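Local coordinates for protein L-ribulose 3-epimerase (Methylomonas sp. DH-1, PDB 7CJ7) that catalyses the manganese-dependent epimerisation of ketoses at C3, acting fastest on L-ribulose and also on D-ribulose, D-allulose and D-fructose, at residues Leu14-Asp19 / Asp270-Ala275; Ala66-Gly71 / Ser106-Val111; Asn148-Val153 / Asn179-Leu184; Phe248-Val253 / Trp264-His269. All coordinates share one frame; numbering follows the deposited sequence.

Contact 1. Residues Leu14-Asp19 / Asp270-Ala275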
loop_
_atom_site.group_PDB
_atom_site.type_symbol
_atom_site.label_atom_id
_atom_site.label_comp_id
_atom_site.label_asym_id
_atom_site.label_seq_id
_atom_site.Cartn_x
_atom_site.Cartn_y
_atom_site.Cartn_z
ATOM N N LEU A 14 6.552 -10.817 -15.414
ATOM C CA LEU A 14 6.310 -9.372 -15.687
ATOM C C LEU A 14 7.619 -8.579 -15.634
ATOM O O LEU A 14 7.589 -7.352 -15.898
ATOM C CB LEU A 14 5.312 -8.823 -14.667
ATOM C CG LEU A 14 3.887 -8.637 -15.184
ATOM C CD1 LEU A 14 3.806 -7.429 -16.109
ATOM C CD2 LEU A 14 3.396 -9.893 -15.884
ATOM N N VAL A 15 8.718 -9.228 -15.262
ATOM C CA VAL A 15 10.065 -8.604 -15.370
ATOM C C VAL A 15 10.392 -8.457 -16.859
ATOM O O VAL A 15 11.112 -7.504 -17.198
ATOM C CB VAL A 15 11.123 -9.406 -14.600
ATOM C CG1 VAL A 15 12.531 -8.995 -14.989
ATOM C CG2 VAL A 15 10.920 -9.258 -13.101
ATOM N N TRP A 16 9.817 -9.315 -17.710
ATOM C CA TRP A 16 10.197 -9.424 -19.141
ATOM C C TRP A 16 9.022 -9.156 -20.084
ATOM O O TRP A 16 9.265 -8.530 -21.126
ATOM C CB TRP A 16 10.829 -10.783 -19.436
ATOM C CG TRP A 16 12.159 -10.996 -18.785
ATOM C CD1 TRP A 16 13.379 -10.568 -19.227
ATOM C CD2 TRP A 16 12.406 -11.748 -17.586
ATOM N NE1 TRP A 16 14.365 -10.993 -18.376
ATOM C CE2 TRP A 16 13.798 -11.724 -17.364
ATOM C CE3 TRP A 16 11.589 -12.450 -16.693
ATOM C CZ2 TRP A 16 14.382 -12.347 -16.264
ATOM C CZ3 TRP A 16 12.171 -13.068 -15.611
ATOM C CH2 TRP A 16 13.547 -13.022 -15.409
ATOM N N SER A 17 7.828 -9.672 -19.790
ATOM C CA SER A 17 6.679 -9.695 -20.734
ATOM C C SER A 17 5.369 -9.367 -20.015
ATOM O O SER A 17 5.128 -9.935 -18.955
ATOM C CB SER A 17 6.568 -11.026 -21.430
ATOM O OG SER A 17 7.710 -11.270 -22.231
ATOM N N GLY A 18 4.540 -8.521 -20.626
ATOM C CA GLY A 18 3.208 -8.155 -20.108
ATOM C C GLY A 18 2.124 -9.121 -20.560
ATOM O O GLY A 18 1.015 -9.066 -20.004
ATOM N N ASP A 19 2.419 -9.969 -21.541
ATOM C CA ASP A 19 1.469 -10.972 -22.082
ATOM C C ASP A 19 2.209 -12.303 -22.189
ATOM O O ASP A 19 3.457 -12.295 -22.203
ATOM C CB ASP A 19 0.910 -10.550 -23.441
ATOM C CG ASP A 19 1.943 -10.576 -24.553
ATOM O OD1 ASP A 19 2.969 -11.274 -24.389
ATOM O OD2 ASP A 19 1.716 -9.898 -25.574
ATOM N N ASP A 270 15.251 -1.621 -18.466
ATOM C CA ASP A 270 16.152 -2.708 -18.938
ATOM C C ASP A 270 15.920 -3.973 -18.100
ATOM O O ASP A 270 16.525 -4.087 -17.016
ATOM C CB ASP A 270 17.612 -2.247 -18.874
ATOM C CG ASP A 270 18.606 -3.190 -19.535
ATOM O OD1 ASP A 270 19.631 -2.695 -20.000
ATOM O OD2 ASP A 270 18.366 -4.410 -19.551
ATOM N N SER A 271 15.081 -4.889 -18.596
ATOM C CA SER A 271 14.702 -6.155 -17.916
ATOM C C SER A 271 15.959 -6.950 -17.548
ATOM O O SER A 271 16.029 -7.446 -16.425
ATOM C CB SER A 271 13.783 -6.994 -18.776
ATOM O OG SER A 271 12.601 -6.286 -19.122
ATOM N N ASP A 272 16.918 -7.082 -18.466
ATOM C CA ASP A 272 18.126 -7.923 -18.246
ATOM C C ASP A 272 18.975 -7.337 -17.114
ATOM O O ASP A 272 19.454 -8.103 -16.278
ATOM C CB ASP A 272 18.938 -8.075 -19.526
ATOM C CG ASP A 272 18.177 -8.832 -20.596
ATOM O OD1 ASP A 272 17.276 -9.622 -20.227
ATOM O OD2 ASP A 272 18.494 -8.631 -21.788
ATOM N N ASP A 273 19.146 -6.021 -17.073
ATOM C CA ASP A 273 19.959 -5.360 -16.020
ATOM C C ASP A 273 19.261 -5.570 -14.672
ATOM O O ASP A 273 19.914 -5.973 -13.687
ATOM C CB ASP A 273 20.144 -3.875 -16.322
ATOM C CG ASP A 273 21.034 -3.198 -15.302
ATOM O OD1 ASP A 273 22.234 -3.498 -15.308
ATOM O OD2 ASP A 273 20.513 -2.407 -14.497
ATOM N N LEU A 274 17.965 -5.292 -14.635
ATOM C CA LEU A 274 17.152 -5.409 -13.403
ATOM C C LEU A 274 17.238 -6.846 -12.877
ATOM O O LEU A 274 17.564 -7.011 -11.698
ATOM C CB LEU A 274 15.707 -5.023 -13.704
ATOM C CG LEU A 274 14.755 -5.204 -12.524
ATOM C CD1 LEU A 274 14.922 -4.078 -11.516
ATOM C CD2 LEU A 274 13.319 -5.298 -13.005
ATOM N N ALA A 275 16.967 -7.842 -13.729
ATOM C CA ALA A 275 16.883 -9.270 -13.335
ATOM C C ALA A 275 18.265 -9.803 -12.938
ATOM O O ALA A 275 18.350 -10.568 -11.966
ATOM C CB ALA A 275 16.290 -10.081 -14.455
HETATM O O HOH W 1 17.631 -11.360 -18.334
#
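Ser271 OG donates a hydrogen bond to Val15 O at 2.7 Å, approaching in the plane of the carbonyl with a C=O...OG angle of 149°. The hydroxyl lies beside its own backbone N (chi1 -58°), and Ser271 CB, which points at the loop, also comes within 3.6 Å of Trp16 CD1. Ala275, one turn further along the helix, rests its methyl against two side chains: CB is 3.5 Å from Trp16 CZ2 and 3.9 Å from Val15 CG1. Within the loop, Val15 CG1 sits over the centre of the Trp16 ring, so valine, indole and alanine form one apolar cluster. At the edge of the indole a water accepts from Trp16 NE1 at 3.3 Å and donates to Asp272 OD1 at 2.6 Å, an oxygen that also takes part in a salt bridge with Arg34. The contact joins the loop after the first strand of the TIM barrel, 8-12, to the start of the last helix, 271-285. Asp270 is the N-cap of that helix; its OD2 accepts from Asp273 N at 3.1 Å, the donor standing above the carboxylate plane. Further out, Trp16 packs on Ala28 and Ala32 of helix 22-35, while Val15 and Leu274 both rest on Phe245 of strand 242-245.

Contact 2. Residues Ala66-Gly71 / Ser106-Val111; sequences AHASLG and SELCGV. With SOL (L-sorbose), chain C.
Backbone hydrogen bonds set the parallel register: Ala68 N donates to Glu107 O at 3.2 Å in a nearly straight bond (175°), Cys109 N to Ala68 O at 2.9 Å, and Leu70 N to Cys109 O with a more bent N-H...O angle of 146°. CA-H...O contacts accompany them, Ser69 CA lying 3.0 Å from Cys109 O. These are adjacent strands of the TIM barrel, linked as a beta-alpha-beta unit through helix 83-102. Apolar contact falls on the Ala68 and Leu108 face, where Leu108 CD1 reaches Leu70 CD2 at 4.1 Å. A CH-pi contact pairs His67 with Glu107, whose CG stands over the imidazole face, offset toward the rim, 3.9 Å from the centroid; the polar ends go elsewhere, His67 NE2 to Glu8 and Glu107 OE1 to Lys5. Ligand contacts gather at the C-terminal end. Ser69 OG, lying between its backbone N and carbonyl carbon (chi1 65°), accepts from L-sorbose O6 at 2.6 Å and is also hydrogen-bonded to Glu41, while Val111 CG2 lies 3.6 Å from sorbose O4.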
loop_
_atom_site.group_PDB
_atom_site.type_symbol
_atom_site.label_atom_id
_atom_site.label_comp_id
_atom_site.label_asym_id
_atom_site.label_seq_id
_atom_site.Cartn_x
_atom_site.Cartn_y
_atom_site.Cartn_z
ATOM N N ALA A 66 9.274 -24.097 -14.305
ATOM C CA ALA A 66 8.200 -23.098 -14.145
ATOM C C ALA A 66 7.390 -23.400 -12.886
ATOM O O ALA A 66 7.160 -24.580 -12.574
ATOM C CB ALA A 66 7.329 -23.068 -15.377
ATOM N N HIS A 67 7.013 -22.346 -12.176
ATOM C CA HIS A 67 5.932 -22.354 -11.169
ATOM C C HIS A 67 4.895 -21.341 -11.647
ATOM O O HIS A 67 5.160 -20.634 -12.618
ATOM C CB HIS A 67 6.472 -22.068 -9.762
ATOM C CG HIS A 67 7.439 -23.084 -9.264
ATOM N ND1 HIS A 67 7.120 -24.437 -9.180
ATOM C CD2 HIS A 67 8.703 -22.957 -8.804
ATOM C CE1 HIS A 67 8.153 -25.092 -8.681
ATOM N NE2 HIS A 67 9.138 -24.204 -8.442
ATOM N N ALA A 68 3.741 -21.272 -11.011
ATOM C CA ALA A 68 2.668 -20.364 -11.462
ATOM C C ALA A 68 2.099 -19.609 -10.266
ATOM O O ALA A 68 1.978 -20.184 -9.199
ATOM C CB ALA A 68 1.604 -21.145 -12.185
ATOM N N SER A 69 1.744 -18.353 -10.484
ATOM C CA SER A 69 1.028 -17.513 -9.505
ATOM C C SER A 69 -0.194 -16.930 -10.208
ATOM O O SER A 69 -0.184 -16.827 -11.451
ATOM C CB SER A 69 1.932 -16.443 -8.940
ATOM O OG SER A 69 2.325 -15.525 -9.946
ATOM N N LEU A 70 -1.223 -16.583 -9.445
ATOM C CA LEU A 70 -2.339 -15.800 -10.010
ATOM C C LEU A 70 -3.030 -15.039 -8.889
ATOM O O LEU A 70 -2.723 -15.276 -7.726
ATOM C CB LEU A 70 -3.297 -16.740 -10.738
ATOM C CG LEU A 70 -3.959 -17.798 -9.861
ATOM C CD1 LEU A 70 -5.185 -17.235 -9.155
ATOM C CD2 LEU A 70 -4.320 -19.026 -10.674
ATOM N N GLY A 71 -3.862 -14.090 -9.283
ATOM C CA GLY A 71 -4.892 -13.488 -8.436
ATOM C C GLY A 71 -6.245 -13.745 -9.048
ATOM O O GLY A 71 -6.341 -13.758 -10.281
ATOM N N SER A 106 5.302 -27.591 -9.617
ATOM C CA SER A 106 4.837 -28.188 -8.337
ATOM C C SER A 106 4.326 -27.118 -7.368
ATOM O O SER A 106 3.943 -27.500 -6.247
ATOM C CB SER A 106 5.935 -28.999 -7.712
ATOM O OG SER A 106 7.115 -28.225 -7.608
ATOM N N GLU A 107 4.329 -25.834 -7.747
ATOM C CA GLU A 107 3.888 -24.741 -6.835
ATOM C C GLU A 107 2.885 -23.829 -7.540
ATOM O O GLU A 107 3.244 -23.234 -8.576
ATOM C CB GLU A 107 5.085 -23.923 -6.351
ATOM C CG GLU A 107 6.140 -24.754 -5.649
ATOM C CD GLU A 107 5.735 -25.299 -4.288
ATOM O OE1 GLU A 107 4.754 -24.776 -3.699
ATOM O OE2 GLU A 107 6.414 -26.243 -3.805
ATOM N N LEU A 108 1.665 -23.752 -6.997
ATOM C CA LEU A 108 0.666 -22.735 -7.389
ATOM C C LEU A 108 0.575 -21.737 -6.242
ATOM O O LEU A 108 0.208 -22.148 -5.136
ATOM C CB LEU A 108 -0.695 -23.385 -7.646
ATOM C CG LEU A 108 -1.795 -22.389 -8.002
ATOM C CD1 LEU A 108 -1.490 -21.751 -9.342
ATOM C CD2 LEU A 108 -3.163 -23.040 -8.026
ATOM N N CYS A 109 0.964 -20.486 -6.476
ATOM C CA CYS A 109 1.107 -19.493 -5.388
ATOM C C CYS A 109 0.415 -18.181 -5.768
ATOM O O CYS A 109 -0.246 -18.115 -6.817
ATOM C CB CYS A 109 2.579 -19.303 -5.039
ATOM S SG CYS A 109 3.532 -18.452 -6.321
ATOM N N GLY A 110 0.493 -17.193 -4.885
ATOM C CA GLY A 110 -0.140 -15.888 -5.105
ATOM C C GLY A 110 -1.469 -15.758 -4.378
ATOM O O GLY A 110 -1.720 -16.476 -3.388
ATOM N N VAL A 111 -2.287 -14.823 -4.841
ATOM C CA VAL A 111 -3.569 -14.472 -4.185
ATOM C C VAL A 111 -4.644 -15.392 -4.762
ATOM O O VAL A 111 -5.467 -14.943 -5.583
ATOM C CB VAL A 111 -3.864 -12.971 -4.340
ATOM C CG1 VAL A 111 -5.160 -12.588 -3.639
ATOM C CG2 VAL A 111 -2.703 -12.151 -3.796
HETATM C C1 SOL C . 0.740 -8.954 -5.972
HETATM O O1 SOL C . 0.991 -7.726 -5.330
HETATM C C2 SOL C . 1.885 -9.904 -5.823
HETATM O O2 SOL C . 2.693 -9.763 -4.920
HETATM C C3 SOL C . 2.045 -11.013 -6.853
HETATM O O3 SOL C . 2.859 -12.050 -6.354
HETATM C C4 SOL C . 0.693 -11.562 -7.294
HETATM O O4 SOL C . 0.018 -12.122 -6.166
HETATM C C5 SOL C . 0.792 -12.636 -8.380
HETATM O O5 SOL C . -0.496 -13.212 -8.592
HETATM C C6 SOL C . 1.316 -12.115 -9.701
HETATM O O6 SOL C . 1.427 -13.178 -10.652
#

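Contact 3. Residues Asn148-Val153 / Asn179-Leu184; sequences NIDLEV and NAFLHL. With MN (manganese (II) ion), chain D; SOL (L-sorbose), chain C.
Glu152 and His183 close a parallel pairing of adjacent TIM-barrel strands, 148-152 and 180-185, which helix 165-175 connects as a beta-alpha-beta unit. Five backbone hydrogen bonds alternate across them, from Ile149 N to Asn179 O at 2.8 Å through to Val153 N to His183 O. On the face of Ile149, Leu151, Ala180 and Leu182, Leu151 and Leu182 both meet Leu172. Val153 CG2 and Leu182 CD1 meet tightly at 3.5 Å. On the other face, Asp150 OD1 lies 3.3 Å from Phe181 CB and forms a salt bridge with Lys5, which also makes a cation-pi contact with the Phe181 ring. Glu152 CG stands over the centre of the His183 imidazole, 3.5 Å from its centroid, and the carboxylate is stacked only 5° from the ring plane. His183 ND1 is hydrogen-bonded to Gly110 N, which would fix the ring's rotation beneath this metal ligand. Glu152 is probably a proton donor/acceptor, as in relatives, and Asp185, His211 and Glu246 complete the protein's share of the manganese site. With CG anti to the backbone N (chi1 -167°) and an extended chain beyond, Glu152 binds manganese through OE2 at 2.1 Å, while OE1 accepts from L-sorbose O4 at 2.7 Å.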
loop_
_atom_site.group_PDB
_atom_site.type_symbol
_atom_site.label_atom_id
_atom_site.label_comp_id
_atom_site.label_asym_id
_atom_site.label_seq_id
_atom_site.Cartn_x
_atom_site.Cartn_y
_atom_site.Cartn_z
ATOM N N ASN A 148 1.794 -28.393 -4.537
ATOM C CA ASN A 148 1.587 -27.593 -3.304
ATOM C C ASN A 148 0.921 -26.267 -3.678
ATOM O O ASN A 148 1.259 -25.684 -4.732
ATOM C CB ASN A 148 2.894 -27.306 -2.566
ATOM C CG ASN A 148 3.668 -28.542 -2.177
ATOM O OD1 ASN A 148 3.100 -29.478 -1.627
ATOM N ND2 ASN A 148 4.967 -28.534 -2.431
ATOM N N ILE A 149 0.052 -25.759 -2.810
ATOM C CA ILE A 149 -0.495 -24.386 -2.957
ATOM C C ILE A 149 0.108 -23.521 -1.850
ATOM O O ILE A 149 0.248 -23.990 -0.710
ATOM C CB ILE A 149 -2.029 -24.361 -2.977
ATOM C CG1 ILE A 149 -2.652 -24.714 -1.625
ATOM C CG2 ILE A 149 -2.536 -25.269 -4.086
ATOM C CD1 ILE A 149 -4.156 -24.508 -1.598
ATOM N N ASP A 150 0.488 -22.304 -2.214
ATOM C CA ASP A 150 1.134 -21.337 -1.299
ATOM C C ASP A 150 0.293 -20.061 -1.337
ATOM O O ASP A 150 0.187 -19.438 -2.415
ATOM C CB ASP A 150 2.593 -21.124 -1.694
ATOM C CG ASP A 150 3.309 -22.412 -2.066
ATOM O OD1 ASP A 150 3.802 -23.103 -1.141
ATOM O OD2 ASP A 150 3.349 -22.725 -3.284
ATOM N N LEU A 151 -0.299 -19.707 -0.205
ATOM C CA LEU A 151 -1.250 -18.580 -0.088
ATOM C C LEU A 151 -0.453 -17.317 0.238
ATOM O O LEU A 151 0.148 -17.236 1.333
ATOM C CB LEU A 151 -2.268 -18.921 1.000
ATOM C CG LEU A 151 -3.309 -19.983 0.633
ATOM C CD1 LEU A 151 -2.700 -21.354 0.392
ATOM C CD2 LEU A 151 -4.353 -20.071 1.720
ATOM N N GLU A 152 -0.403 -16.388 -0.713
ATOM C CA GLU A 152 0.422 -15.170 -0.589
ATOM C C GLU A 152 -0.308 -14.146 0.285
ATOM O O GLU A 152 -1.382 -13.664 -0.106
ATOM C CB GLU A 152 0.737 -14.574 -1.954
ATOM C CG GLU A 152 1.816 -13.526 -1.871
ATOM C CD GLU A 152 2.168 -12.927 -3.218
ATOM O OE1 GLU A 152 1.463 -13.237 -4.225
ATOM O OE2 GLU A 152 3.142 -12.175 -3.261
ATOM N N VAL A 153 0.303 -13.802 1.408
ATOM C CA VAL A 153 -0.128 -12.676 2.282
ATOM C C VAL A 153 0.174 -11.378 1.539
ATOM O O VAL A 153 1.329 -11.164 1.147
ATOM C CB VAL A 153 0.604 -12.748 3.630
ATOM C CG1 VAL A 153 0.245 -11.562 4.508
ATOM C CG2 VAL A 153 0.317 -14.074 4.319
ATOM N N ASN A 179 -0.493 -29.882 2.021
ATOM C CA ASN A 179 0.132 -29.299 0.804
ATOM C C ASN A 179 -0.321 -27.847 0.658
ATOM O O ASN A 179 -0.166 -27.301 -0.433
ATOM C CB ASN A 179 -0.174 -30.106 -0.457
ATOM C CG ASN A 179 -1.640 -30.100 -0.813
ATOM O OD1 ASN A 179 -2.484 -30.249 0.060
ATOM N ND2 ASN A 179 -1.944 -29.958 -2.091
ATOM N N ALA A 180 -0.807 -27.230 1.736
ATOM C CA ALA A 180 -1.124 -25.788 1.753
ATOM C C ALA A 180 -0.110 -25.066 2.645
ATOM O O ALA A 180 0.065 -25.443 3.814
ATOM C CB ALA A 180 -2.540 -25.546 2.184
ATOM N N PHE A 181 0.541 -24.051 2.097
ATOM C CA PHE A 181 1.665 -23.335 2.743
ATOM C C PHE A 181 1.395 -21.831 2.734
ATOM O O PHE A 181 0.539 -21.340 1.957
ATOM C CB PHE A 181 2.985 -23.625 2.024
ATOM C CG PHE A 181 3.427 -25.058 2.114
ATOM C CD1 PHE A 181 2.992 -25.990 1.183
ATOM C CD2 PHE A 181 4.284 -25.474 3.117
ATOM C CE1 PHE A 181 3.397 -27.311 1.262
ATOM C CE2 PHE A 181 4.683 -26.797 3.195
ATOM C CZ PHE A 181 4.234 -27.712 2.270
ATOM N N LEU A 182 2.146 -21.126 3.573
ATOM C CA LEU A 182 2.202 -19.650 3.574
ATOM C C LEU A 182 3.178 -19.201 2.482
ATOM O O LEU A 182 4.190 -19.886 2.222
ATOM C CB LEU A 182 2.665 -19.186 4.954
ATOM C CG LEU A 182 2.570 -17.690 5.215
ATOM C CD1 LEU A 182 1.118 -17.281 5.352
ATOM C CD2 LEU A 182 3.359 -17.313 6.456
ATOM N N HIS A 183 2.868 -18.082 1.862
ATOM C CA HIS A 183 3.729 -17.414 0.858
ATOM C C HIS A 183 3.945 -15.982 1.349
ATOM O O HIS A 183 2.944 -15.290 1.575
ATOM C CB HIS A 183 3.060 -17.564 -0.512
ATOM C CG HIS A 183 3.650 -16.772 -1.625
ATOM N ND1 HIS A 183 3.069 -16.764 -2.881
ATOM C CD2 HIS A 183 4.728 -15.957 -1.691
ATOM C CE1 HIS A 183 3.766 -15.975 -3.676
ATOM N NE2 HIS A 183 4.798 -15.474 -2.974
ATOM N N LEU A 184 5.196 -15.592 1.606
ATOM C CA LEU A 184 5.523 -14.233 2.096
ATOM C C LEU A 184 6.203 -13.460 0.973
ATOM O O LEU A 184 6.923 -14.083 0.164
ATOM C CB LEU A 184 6.415 -14.304 3.333
ATOM C CG LEU A 184 5.727 -14.789 4.610
ATOM C CD1 LEU A 184 6.740 -14.871 5.735
ATOM C CD2 LEU A 184 4.582 -13.865 5.011
HETATM MN MN MN D . 4.237 -11.218 -4.741
HETATM C C1 SOL C . 0.740 -8.954 -5.972
HETATM O O1 SOL C . 0.991 -7.726 -5.330
HETATM C C2 SOL C . 1.885 -9.904 -5.823
HETATM O O2 SOL C . 2.693 -9.763 -4.920
HETATM C C3 SOL C . 2.045 -11.013 -6.853
HETATM O O3 SOL C . 2.859 -12.050 -6.354
HETATM C C4 SOL C . 0.693 -11.562 -7.294
HETATM O O4 SOL C . 0.018 -12.122 -6.166
HETATM C C5 SOL C . 0.792 -12.636 -8.380
HETATM O O5 SOL C . -0.496 -13.212 -8.592
HETATM C C6 SOL C . 1.316 -12.115 -9.701
HETATM O O6 SOL C . 1.427 -13.178 -10.652
#

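Contact 4. Residues Phe248-Val253 / Trp264-His269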
loop_
_atom_site.group_PDB
_atom_site.type_symbol
_atom_site.label_atom_id
_atom_site.label_comp_id
_atom_site.label_asym_id
_atom_site.label_seq_id
_atom_site.Cartn_x
_atom_site.Cartn_y
_atom_site.Cartn_z
ATOM N N PHE A 248 7.709 -4.518 -10.839
ATOM C CA PHE A 248 6.753 -3.948 -11.812
ATOM C C PHE A 248 7.188 -2.533 -12.172
ATOM O O PHE A 248 7.527 -1.732 -11.272
ATOM C CB PHE A 248 5.332 -3.995 -11.260
ATOM C CG PHE A 248 4.859 -5.376 -10.894
ATOM C CD1 PHE A 248 4.349 -6.231 -11.854
ATOM C CD2 PHE A 248 4.930 -5.821 -9.583
ATOM C CE1 PHE A 248 3.932 -7.508 -11.510
ATOM C CE2 PHE A 248 4.515 -7.094 -9.247
ATOM C CZ PHE A 248 4.014 -7.934 -10.209
ATOM N N SER A 249 7.165 -2.253 -13.474
ATOM C CA SER A 249 7.432 -0.915 -14.050
ATOM C C SER A 249 6.384 -0.644 -15.128
ATOM O O SER A 249 5.941 -1.617 -15.761
ATOM C CB SER A 249 8.828 -0.841 -14.611
ATOM O OG SER A 249 9.044 0.422 -15.217
ATOM N N SER A 250 6.025 0.621 -15.344
ATOM C CA SER A 250 5.138 1.033 -16.460
ATOM C C SER A 250 5.789 0.641 -17.797
ATOM O O SER A 250 5.073 0.609 -18.812
ATOM C CB SER A 250 4.803 2.506 -16.385
ATOM O OG SER A 250 5.983 3.297 -16.399
ATOM N N GLU A 251 7.088 0.318 -17.788
ATOM C CA GLU A 251 7.847 -0.166 -18.976
ATOM C C GLU A 251 7.169 -1.413 -19.565
ATOM O O GLU A 251 7.099 -1.530 -20.807
ATOM C CB GLU A 251 9.292 -0.493 -18.588
ATOM C CG GLU A 251 10.152 -0.912 -19.772
ATOM C CD GLU A 251 10.452 0.212 -20.744
ATOM O OE1 GLU A 251 10.898 -0.079 -21.875
ATOM O OE2 GLU A 251 10.244 1.374 -20.360
ATOM N N ILE A 252 6.733 -2.340 -18.704
ATOM C CA ILE A 252 6.129 -3.642 -19.113
ATOM C C ILE A 252 4.763 -3.747 -18.438
ATOM O O ILE A 252 4.730 -3.871 -17.191
ATOM C CB ILE A 252 7.039 -4.833 -18.746
ATOM C CG1 ILE A 252 8.471 -4.661 -19.265
ATOM C CG2 ILE A 252 6.418 -6.140 -19.224
ATOM C CD1 ILE A 252 8.632 -4.929 -20.739
ATOM N N VAL A 253 3.692 -3.682 -19.238
ATOM C CA VAL A 253 2.285 -3.557 -18.757
ATOM C C VAL A 253 1.515 -4.830 -19.116
ATOM O O VAL A 253 1.502 -5.210 -20.305
ATOM C CB VAL A 253 1.598 -2.306 -19.343
ATOM C CG1 VAL A 253 0.162 -2.173 -18.857
ATOM C CG2 VAL A 253 2.377 -1.036 -19.040
ATOM N N TRP A 264 2.088 2.936 -11.556
ATOM C CA TRP A 264 1.978 4.243 -12.252
ATOM C C TRP A 264 3.347 4.715 -12.744
ATOM O O TRP A 264 3.373 5.581 -13.618
ATOM C CB TRP A 264 1.370 5.288 -11.323
ATOM C CG TRP A 264 0.103 4.891 -10.632
ATOM C CD1 TRP A 264 -0.237 5.217 -9.354
ATOM C CD2 TRP A 264 -1.012 4.148 -11.166
ATOM N NE1 TRP A 264 -1.473 4.722 -9.043
ATOM C CE2 TRP A 264 -1.982 4.078 -10.140
ATOM C CE3 TRP A 264 -1.292 3.533 -12.391
ATOM C CZ2 TRP A 264 -3.194 3.411 -10.302
ATOM C CZ3 TRP A 264 -2.497 2.884 -12.556
ATOM C CH2 TRP A 264 -3.437 2.826 -11.526
ATOM N N ARG A 265 4.437 4.208 -12.164
ATOM C CA ARG A 265 5.784 4.785 -12.396
ATOM C C ARG A 265 6.665 3.836 -13.199
ATOM O O ARG A 265 6.483 2.612 -13.121
ATOM C CB ARG A 265 6.473 5.127 -11.074
ATOM C CG ARG A 265 5.703 6.131 -10.229
ATOM C CD ARG A 265 6.612 6.712 -9.166
ATOM N NE ARG A 265 6.741 5.823 -8.024
ATOM C CZ ARG A 265 7.845 5.665 -7.302
ATOM N NH1 ARG A 265 8.960 6.292 -7.639
ATOM N NH2 ARG A 265 7.832 4.860 -6.253
ATOM N N ASN A 266 7.598 4.429 -13.938
ATOM C CA ASN A 266 8.717 3.723 -14.606
ATOM C C ASN A 266 9.877 3.632 -13.610
ATOM O O ASN A 266 10.535 4.655 -13.393
ATOM C CB ASN A 266 9.122 4.439 -15.896
ATOM C CG ASN A 266 10.221 3.699 -16.625
ATOM O OD1 ASN A 266 10.084 3.338 -17.792
ATOM N ND2 ASN A 266 11.304 3.438 -15.923
ATOM N N LEU A 267 10.086 2.460 -13.004
ATOM C CA LEU A 267 11.130 2.205 -11.974
ATOM C C LEU A 267 12.347 1.569 -12.646
ATOM O O LEU A 267 13.377 1.396 -11.969
ATOM C CB LEU A 267 10.553 1.271 -10.902
ATOM C CG LEU A 267 10.007 1.949 -9.647
ATOM C CD1 LEU A 267 9.977 3.456 -9.816
ATOM C CD2 LEU A 267 8.633 1.416 -9.295
ATOM N N TRP A 268 12.207 1.219 -13.924
ATOM C CA TRP A 268 13.243 0.530 -14.737
ATOM C C TRP A 268 12.763 0.410 -16.180
ATOM O O TRP A 268 11.542 0.514 -16.411
ATOM C CB TRP A 268 13.607 -0.842 -14.152
ATOM C CG TRP A 268 12.464 -1.772 -13.867
ATOM C CD1 TRP A 268 11.897 -2.010 -12.646
ATOM C CD2 TRP A 268 11.790 -2.652 -14.791
ATOM N NE1 TRP A 268 10.899 -2.940 -12.752
ATOM C CE2 TRP A 268 10.813 -3.362 -14.052
ATOM C CE3 TRP A 268 11.911 -2.912 -16.160
ATOM C CZ2 TRP A 268 9.968 -4.303 -14.640
ATOM C CZ3 TRP A 268 11.073 -3.840 -16.741
ATOM C CH2 TRP A 268 10.121 -4.529 -15.990
ATOM N N HIS A 269 13.701 0.188 -17.107
ATOM C CA HIS A 269 13.438 0.042 -18.563
ATOM C C HIS A 269 14.136 -1.218 -19.090
ATOM O O HIS A 269 13.621 -1.798 -20.053
ATOM C CB HIS A 269 13.879 1.312 -19.309
ATOM C CG HIS A 269 15.325 1.624 -19.133
ATOM N ND1 HIS A 269 16.298 1.101 -19.963
ATOM C CD2 HIS A 269 15.971 2.369 -18.208
ATOM C CE1 HIS A 269 17.483 1.521 -19.561
ATOM N NE2 HIS A 269 17.309 2.295 -18.481
#
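Hydrogen bonds converge on Ser249, whose OG, anti to its backbone N (chi1 177°), points into the 264-269 segment. It donates to Trp268 O at 2.8 Å, in the carbonyl plane and on a lone pair. Ser249 OG in turn accepts from Leu267 N at 3.2 Å, with a bent N-H...O angle of 137°, and from Glu251 N, a straighter bond (168°) that makes an ST turn. Three bonds therefore grip one hydroxyl and tie the turn to the facing segment. Next to it, Ser250 N donates to Arg265 O at 3.0 Å, standing above the carbonyl plane.

Nonpolar contact centres on the Trp268 indole. Ser249 CB sits over the ring face in a CH-pi contact, 3.4 Å from the centroid of the five-membered ring, and Ile252 CG1 meets CH2 of the six-membered ring at 3.7 Å, their side chains crossing at about a right angle. Van der Waals contact with the backbone is made by Glu251, whose CB lies 3.3 Å from Trp268 O while Glu251 CG packs against His269.

Trp264 and Arg265 reach the second subunit, with Arg265 salt-bridged to its Glu192, whereas Phe248 turns away from 264-269, meeting His12 edge-to-face and packing on Leu257. These irregular segments flank helix 257-260 in the long connection between strand 242-245 and helix 271-285 of the TIM barrel.

Starting from the N terminus, the loop after strand 8-12 supplies the first half of contact 1, which closes only at helix 271-285 and so brings the beginning and the end of the barrel's chain together. Contacts 2, 3 and 4 all fall within that span, one after another, and none cross. Contact 2 closes around helix 83-102 and contact 3 around helix 165-175; strands 107-112 and 148-152 are neighbours, so the two pairings form one continuous part of the sheet, with centres 9 Å apart, and both touch L-sorbose. Contact 4 closes a short loop around helix 257-260 and packs directly on contact 1, Leu274 CD2 lying 3.3 Å from Trp268 CE2.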